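Local coordinates for protein octenoyl-CoA reductase/carboxylase (Streptomyces sp., PDB 4A0S) that probably carries out the NADP-dependent reductive carboxylation of 2-octenoyl-CoA, a step that supplies an unusual polyketide extender unit, at residues Ile277-Thr291 against Thr314-Ala326. Residues are numbered along the deposited sequence; the frame is centred on the assembly and turned at random.
With CO8 (octanoyl-coenzyme A), chain L.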
loop_
_atom_site.group_PDB
_atom_site.type_symbol
_atom_site.label_atom_id
_atom_site.label_comp_id
_atom_site.label_asym_id
_atom_site.label_seq_id
_atom_site.Cartn_x
_atom_site.Cartn_y
_atom_site.Cartn_z
ATOM N N ILE A 277 23.805 24.229 11.689
ATOM C CA ILE A 277 24.137 23.385 10.554
ATOM C C ILE A 277 25.047 24.173 9.607
ATOM O O ILE A 277 24.773 25.331 9.261
ATOM C CB ILE A 277 22.880 22.842 9.844
ATOM C CG1 ILE A 277 22.102 21.904 10.784
ATOM C CG2 ILE A 277 23.255 22.127 8.543
ATOM C CD1 ILE A 277 20.679 21.554 10.294
ATOM N N THR A 278 26.164 23.551 9.256
ATOM C CA THR A 278 27.095 24.071 8.264
ATOM C C THR A 278 27.333 22.926 7.278
ATOM O O THR A 278 27.004 21.789 7.584
ATOM C CB THR A 278 28.417 24.508 8.909
ATOM O OG1 THR A 278 28.941 23.437 9.710
ATOM C CG2 THR A 278 28.202 25.717 9.790
ATOM N N ASP A 279 27.921 23.205 6.119
ATOM C CA ASP A 279 28.023 22.193 5.058
ATOM C C ASP A 279 28.933 21.017 5.351
ATOM O O ASP A 279 28.883 19.998 4.657
ATOM C CB ASP A 279 28.439 22.834 3.738
ATOM C CG ASP A 279 27.336 23.644 3.139
ATOM O OD1 ASP A 279 26.225 23.604 3.712
ATOM O OD2 ASP A 279 27.575 24.327 2.118
ATOM N N ASP A 280 29.763 21.169 6.373
ATOM C CA ASP A 280 30.734 20.159 6.722
ATOM C C ASP A 280 30.132 19.202 7.733
ATOM O O ASP A 280 30.752 18.198 8.089
ATOM C CB ASP A 280 31.987 20.823 7.290
ATOM C CG ASP A 280 31.684 21.709 8.481
ATOM O OD1 ASP A 280 31.233 21.172 9.506
ATOM O OD2 ASP A 280 31.901 22.935 8.400
ATOM N N ILE A 281 28.915 19.505 8.188
ATOM C CA ILE A 281 28.270 18.663 9.193
ATOM C C ILE A 281 28.212 17.190 8.757
ATOM O O ILE A 281 28.341 16.284 9.592
ATOM C CB ILE A 281 26.871 19.187 9.572
ATOM C CG1 ILE A 281 26.417 18.564 10.894
ATOM C CG2 ILE A 281 25.858 18.946 8.427
ATOM C CD1 ILE A 281 25.134 19.146 11.418
ATOM N N ALA A 282 28.068 16.974 7.449
ATOM C CA ALA A 282 27.873 15.642 6.868
ATOM C C ALA A 282 29.054 14.698 7.106
ATOM O O ALA A 282 28.872 13.480 7.168
ATOM C CB ALA A 282 27.601 15.768 5.382
ATOM N N ASP A 283 30.247 15.277 7.235
ATOM C CA ASP A 283 31.501 14.533 7.448
ATOM C C ASP A 283 31.684 14.098 8.906
ATOM O O ASP A 283 32.629 13.375 9.241
ATOM C CB ASP A 283 32.704 15.398 7.044
ATOM C CG ASP A 283 32.587 15.970 5.632
ATOM O OD1 ASP A 283 31.956 15.335 4.760
ATOM O OD2 ASP A 283 33.151 17.061 5.393
ATOM N N ASP A 284 30.771 14.543 9.763
ATOM C CA ASP A 284 30.933 14.430 11.204
ATOM C C ASP A 284 29.746 13.668 11.802
ATOM O O ASP A 284 28.774 14.285 12.245
ATOM C CB ASP A 284 31.039 15.842 11.792
ATOM C CG ASP A 284 31.499 15.866 13.245
ATOM O OD1 ASP A 284 31.287 14.891 13.993
ATOM O OD2 ASP A 284 32.056 16.903 13.650
ATOM N N PRO A 285 29.829 12.323 11.829
ATOM C CA PRO A 285 28.734 11.471 12.302
ATOM C C PRO A 285 28.192 11.881 13.669
ATOM O O PRO A 285 26.971 11.918 13.859
ATOM C CB PRO A 285 29.382 10.086 12.386
ATOM C CG PRO A 285 30.477 10.134 11.402
ATOM C CD PRO A 285 31.013 11.525 11.465
ATOM N N ARG A 286 29.096 12.190 14.601
ATOM C CA ARG A 286 28.719 12.596 15.948
ATOM C C ARG A 286 27.854 13.847 15.951
ATOM O O ARG A 286 26.786 13.873 16.572
ATOM C CB ARG A 286 29.960 12.829 16.818
ATOM C CG ARG A 286 29.620 13.190 18.263
ATOM C CD ARG A 286 28.471 12.315 18.760
ATOM N NE ARG A 286 28.266 12.385 20.202
ATOM C CZ ARG A 286 27.449 11.576 20.872
ATOM N NH1 ARG A 286 26.767 10.632 20.227
ATOM N NH2 ARG A 286 27.315 11.703 22.187
ATOM N N ARG A 287 28.339 14.880 15.267
ATOM C CA ARG A 287 27.661 16.127 15.171
ATOM C C ARG A 287 26.340 15.969 14.431
ATOM O O ARG A 287 25.355 16.576 14.838
ATOM C CB ARG A 287 28.517 17.171 14.446
ATOM C CG ARG A 287 27.864 18.543 14.357
ATOM C CD ARG A 287 28.888 19.650 14.405
ATOM N NE ARG A 287 29.445 19.952 13.091
ATOM C CZ ARG A 287 28.951 20.857 12.250
ATOM N NH1 ARG A 287 27.872 21.562 12.566
ATOM N NH2 ARG A 287 29.538 21.057 11.084
ATOM N N VAL A 288 26.285 15.034 13.473
ATOM C CA VAL A 288 25.021 14.754 12.793
ATOM C C VAL A 288 24.031 14.176 13.799
ATOM O O VAL A 288 22.876 14.591 13.829
ATOM C CB VAL A 288 25.180 13.851 11.538
ATOM C CG1 VAL A 288 23.822 13.460 10.972
ATOM C CG2 VAL A 288 25.977 14.570 10.466
ATOM N N VAL A 289 24.492 13.257 14.648
ATOM C CA VAL A 289 23.609 12.663 15.659
ATOM C C VAL A 289 23.148 13.715 16.661
ATOM O O VAL A 289 21.941 13.871 16.887
ATOM C CB VAL A 289 24.251 11.442 16.373
ATOM C CG1 VAL A 289 23.408 10.999 17.560
ATOM C CG2 VAL A 289 24.412 10.282 15.390
ATOM N N GLU A 290 24.099 14.446 17.242
ATOM C CA GLU A 290 23.770 15.513 18.194
ATOM C C GLU A 290 22.779 16.489 17.571
ATOM O O GLU A 290 21.718 16.736 18.129
ATOM C CB GLU A 290 25.012 16.283 18.644
ATOM C CG GLU A 290 26.027 15.490 19.432
ATOM C CD GLU A 290 27.353 16.223 19.543
ATOM O OE1 GLU A 290 28.199 16.070 18.636
ATOM O OE2 GLU A 290 27.544 16.972 20.521
ATOM N N THR A 291 23.141 17.022 16.406
ATOM C CA THR A 291 22.316 17.990 15.692
ATOM C C THR A 291 20.960 17.402 15.311
ATOM O O THR A 291 19.936 18.046 15.513
ATOM C CB THR A 291 23.035 18.537 14.443
ATOM O OG1 THR A 291 24.276 19.130 14.837
ATOM C CG2 THR A 291 22.183 19.590 13.732
ATOM N N THR A 314 17.874 18.828 -0.197
ATOM C CA THR A 314 19.037 19.641 0.113
ATOM C C THR A 314 20.290 18.803 0.069
ATOM O O THR A 314 21.354 19.328 -0.204
ATOM C CB THR A 314 18.913 20.304 1.482
ATOM O OG1 THR A 314 18.131 19.473 2.351
ATOM C CG2 THR A 314 18.237 21.651 1.331
ATOM N N GLY A 315 20.159 17.515 0.368
ATOM C CA GLY A 315 21.205 16.540 0.051
ATOM C C GLY A 315 22.083 16.097 1.195
ATOM O O GLY A 315 21.632 16.016 2.336
ATOM N N ARG A 316 23.346 15.834 0.858
ATOM C CA ARG A 316 24.367 15.284 1.757
ATOM C C ARG A 316 24.435 15.992 3.114
ATOM O O ARG A 316 24.542 15.359 4.167
ATOM C CB ARG A 316 25.721 15.323 1.020
ATOM C CG ARG A 316 26.953 15.410 1.870
ATOM C CD ARG A 316 28.207 15.079 1.073
ATOM N NE ARG A 316 29.313 14.841 2.005
ATOM C CZ ARG A 316 29.578 13.672 2.587
ATOM N NH1 ARG A 316 28.851 12.591 2.319
ATOM N NH2 ARG A 316 30.592 13.570 3.428
ATOM N N VAL A 317 24.327 17.310 3.085
ATOM C CA VAL A 317 24.493 18.125 4.281
ATOM C C VAL A 317 23.410 17.827 5.315
ATOM O O VAL A 317 23.685 17.758 6.507
ATOM C CB VAL A 317 24.516 19.620 3.912
ATOM C CG1 VAL A 317 24.317 20.484 5.135
ATOM C CG2 VAL A 317 25.836 19.959 3.255
ATOM N N THR A 318 22.187 17.636 4.837
ATOM C CA THR A 318 21.026 17.475 5.708
ATOM C C THR A 318 20.573 16.033 5.829
ATOM O O THR A 318 19.785 15.696 6.716
ATOM C CB THR A 318 19.831 18.283 5.178
ATOM O OG1 THR A 318 19.558 17.891 3.830
ATOM C CG2 THR A 318 20.150 19.763 5.207
ATOM N N PHE A 319 21.031 15.180 4.924
ATOM C CA PHE A 319 20.398 13.874 4.811
ATOM C C PHE A 319 20.578 13.010 6.046
ATOM O O PHE A 319 19.650 12.330 6.449
ATOM C CB PHE A 319 20.862 13.125 3.577
ATOM C CG PHE A 319 20.091 11.872 3.333
ATOM C CD1 PHE A 319 18.892 11.912 2.652
ATOM C CD2 PHE A 319 20.547 10.655 3.816
ATOM C CE1 PHE A 319 18.160 10.760 2.428
ATOM C CE2 PHE A 319 19.805 9.491 3.601
ATOM C CZ PHE A 319 18.614 9.556 2.918
ATOM N N GLY A 320 21.776 13.022 6.623
ATOM C CA GLY A 320 22.061 12.275 7.834
ATOM C C GLY A 320 21.144 12.742 8.932
ATOM O O GLY A 320 20.641 11.943 9.713
ATOM N N LEU A 321 20.910 14.050 8.974
ATOM C CA LEU A 321 19.961 14.633 9.920
ATOM C C LEU A 321 18.553 14.110 9.642
ATOM O O LEU A 321 17.856 13.693 10.557
ATOM C CB LEU A 321 19.986 16.155 9.824
ATOM C CG LEU A 321 21.369 16.779 10.035
ATOM C CD1 LEU A 321 21.402 18.211 9.504
ATOM C CD2 LEU A 321 21.682 16.734 11.502
ATOM N N SER A 322 18.167 14.117 8.364
ATOM C CA SER A 322 16.827 13.709 7.932
ATOM C C SER A 322 16.519 12.300 8.407
ATOM O O SER A 322 15.426 12.044 8.917
ATOM C CB SER A 322 16.700 13.798 6.418
ATOM O OG SER A 322 16.771 15.148 6.021
ATOM N N VAL A 323 17.499 11.409 8.275
ATOM C CA VAL A 323 17.368 10.037 8.760
ATOM C C VAL A 323 17.193 9.990 10.277
ATOM O O VAL A 323 16.378 9.230 10.797
ATOM C CB VAL A 323 18.569 9.151 8.329
ATOM C CG1 VAL A 323 18.500 7.813 9.006
ATOM C CG2 VAL A 323 18.538 8.942 6.844
ATOM N N ILE A 324 17.937 10.819 10.986
ATOM C CA ILE A 324 17.882 10.783 12.445
ATOM C C ILE A 324 16.568 11.350 12.966
ATOM O O ILE A 324 15.935 10.771 13.857
ATOM C CB ILE A 324 19.079 11.528 13.066
ATOM C CG1 ILE A 324 20.363 10.740 12.775
ATOM C CG2 ILE A 324 18.873 11.697 14.587
ATOM C CD1 ILE A 324 21.614 11.540 12.943
ATOM N N VAL A 325 16.155 12.463 12.370
ATOM C CA VAL A 325 15.028 13.243 12.868
ATOM C C VAL A 325 13.664 12.592 12.641
ATOM O O VAL A 325 12.759 12.769 13.439
ATOM C CB VAL A 325 15.067 14.665 12.293
ATOM C CG1 VAL A 325 14.536 14.698 10.857
ATOM C CG2 VAL A 325 14.335 15.610 13.172
ATOM N N ALA A 326 13.525 11.828 11.567
ATOM C CA ALA A 326 12.245 11.214 11.264
ATOM C C ALA A 326 11.809 10.304 12.407
ATOM O O ALA A 326 12.626 9.609 12.983
ATOM C CB ALA A 326 12.320 10.463 9.955
HETATM N N1A CO8 L . 29.326 2.519 28.232
HETATM C C2A CO8 L . 28.233 2.979 28.833
HETATM N N3A CO8 L . 27.318 3.682 28.170
HETATM C C4A CO8 L . 27.478 3.949 26.858
HETATM C C5A CO8 L . 28.611 3.483 26.200
HETATM C C6A CO8 L . 29.551 2.751 26.924
HETATM N N6A CO8 L . 30.651 2.279 26.337
HETATM N N7A CO8 L . 28.530 3.877 24.930
HETATM C C8A CO8 L . 27.395 4.563 24.792
HETATM N N9A CO8 L . 26.750 4.618 25.966
HETATM C C1B CO8 L . 25.422 5.287 26.221
HETATM C C2B CO8 L . 25.414 6.824 26.193
HETATM O O2B CO8 L . 24.564 7.314 27.243
HETATM C C3B CO8 L . 24.821 7.151 24.821
HETATM O O3B CO8 L . 24.053 8.358 24.869
HETATM P P3B CO8 L . 24.478 9.643 23.983
HETATM O O7A CO8 L . 26.016 9.945 24.403
HETATM O O8A CO8 L . 24.510 9.139 22.444
HETATM O O9A CO8 L . 23.556 10.782 24.206
HETATM C C4B CO8 L . 23.859 6.000 24.593
HETATM O O4B CO8 L . 24.542 4.842 25.133
HETATM C C5B CO8 L . 23.545 5.869 23.083
HETATM O O5B CO8 L . 22.451 4.951 22.833
HETATM P P1A CO8 L . 20.878 5.387 23.006
HETATM O O1A CO8 L . 20.012 4.131 22.430
HETATM O O2A CO8 L . 20.524 5.732 24.409
HETATM O O3A CO8 L . 20.594 6.671 22.021
HETATM P P2A CO8 L . 19.754 6.601 20.617
HETATM O O4A CO8 L . 20.140 7.976 19.872
HETATM O O5A CO8 L . 18.272 6.412 20.734
HETATM O O6A CO8 L . 20.446 5.448 19.720
HETATM C CBP CO8 L . 20.558 3.448 18.338
HETATM C CCP CO8 L . 19.664 4.540 18.930
HETATM C CDP CO8 L . 21.571 4.133 17.407
HETATM C CEP CO8 L . 19.659 2.491 17.539
HETATM C CAP CO8 L . 21.281 2.725 19.513
HETATM O OAP CO8 L . 20.326 2.319 20.512
HETATM C C9P CO8 L . 22.029 1.471 19.050
HETATM O O9P CO8 L . 23.072 1.543 18.388
HETATM N N8P CO8 L . 21.425 0.344 19.427
HETATM C C7P CO8 L . 21.903 -0.987 19.068
HETATM C C6P CO8 L . 21.624 -1.200 17.577
HETATM C C5P CO8 L . 22.664 -2.167 17.021
HETATM O O5P CO8 L . 23.761 -1.766 16.627
HETATM N N4P CO8 L . 22.310 -3.451 17.042
HETATM C C3P CO8 L . 21.000 -3.913 17.527
HETATM C C2P CO8 L . 20.831 -5.361 17.106
HETATM S S1P CO8 L . 20.286 -5.540 15.357
HETATM C "C1'" CO8 L . 19.811 -7.185 15.522
HETATM O "O1'" CO8 L . 20.674 -8.067 15.465
HETATM C "C2'" CO8 L . 18.467 -7.446 15.780
HETATM C "C3'" CO8 L . 17.985 -8.742 15.931
HETATM C "C4'" CO8 L . 16.629 -9.033 16.132
HETATM C "C5'" CO8 L . 15.702 -7.832 16.344
HETATM C "C6'" CO8 L . 14.322 -8.303 16.840
HETATM C "C7'" CO8 L . 13.574 -7.078 17.338
HETATM C "C8'" CO8 L . 12.164 -7.467 17.744
#
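A282 and V317 bring the two backbones to 4.9 Å between CA atoms, where the 3-10 segment 281-283 lies against the first turn of helix 316-325. Beyond it, helix 285-291 runs over the second helix at 52° between N-to-C directions, its axis 8.8 Å away at the closest point. G320 sits at that crossing: having no side chain, it lets V288 CG1 come down onto the backbone, 3.4 Å from G320 C. V288 has CG1 anti to the backbone N (chi1 173°), and the same methyl lies 3.5 Å from I324 CD1, while I324 crosses V289 at about a right angle. L321 fills the groove between loop and helix: its CD2 packs on T291 CG2 and V288, and its CD1 meets I277 CD1 tip to tip at 3.5 Å. Branched aliphatic residues suit this buried seam, notably L321 and V317, whose two methyls reach different neighbours. In the Rossmann-type nucleotide-binding domain, helix 285-303 leads into strand 309-312 of the parallel sheet, and helix 316-325 follows that strand; T314, just ahead of the latter helix, touches NADP. V317 splits its methyls, CG1 against I277 and I281, CG2 against D279 O at 3.4 Å. A282 is small enough for its CB to rest over one face of the R316 guanidinium, offset toward its rim. Extended from CG to NE, R316 carries NH2 to D283 OD1 in a 2.6 Å salt bridge, nearly in the guanidinium plane, while NH1 bonds to L342 O. D284 N-caps helix 285-303, its OD1 accepting from R287 N. Two residues on, R286 takes no part in the helix contact and gives NH2 to phosphate oxygen O7A of octanoyl-CoA at 3.1 Å, a ligand also held by R293 and Y349.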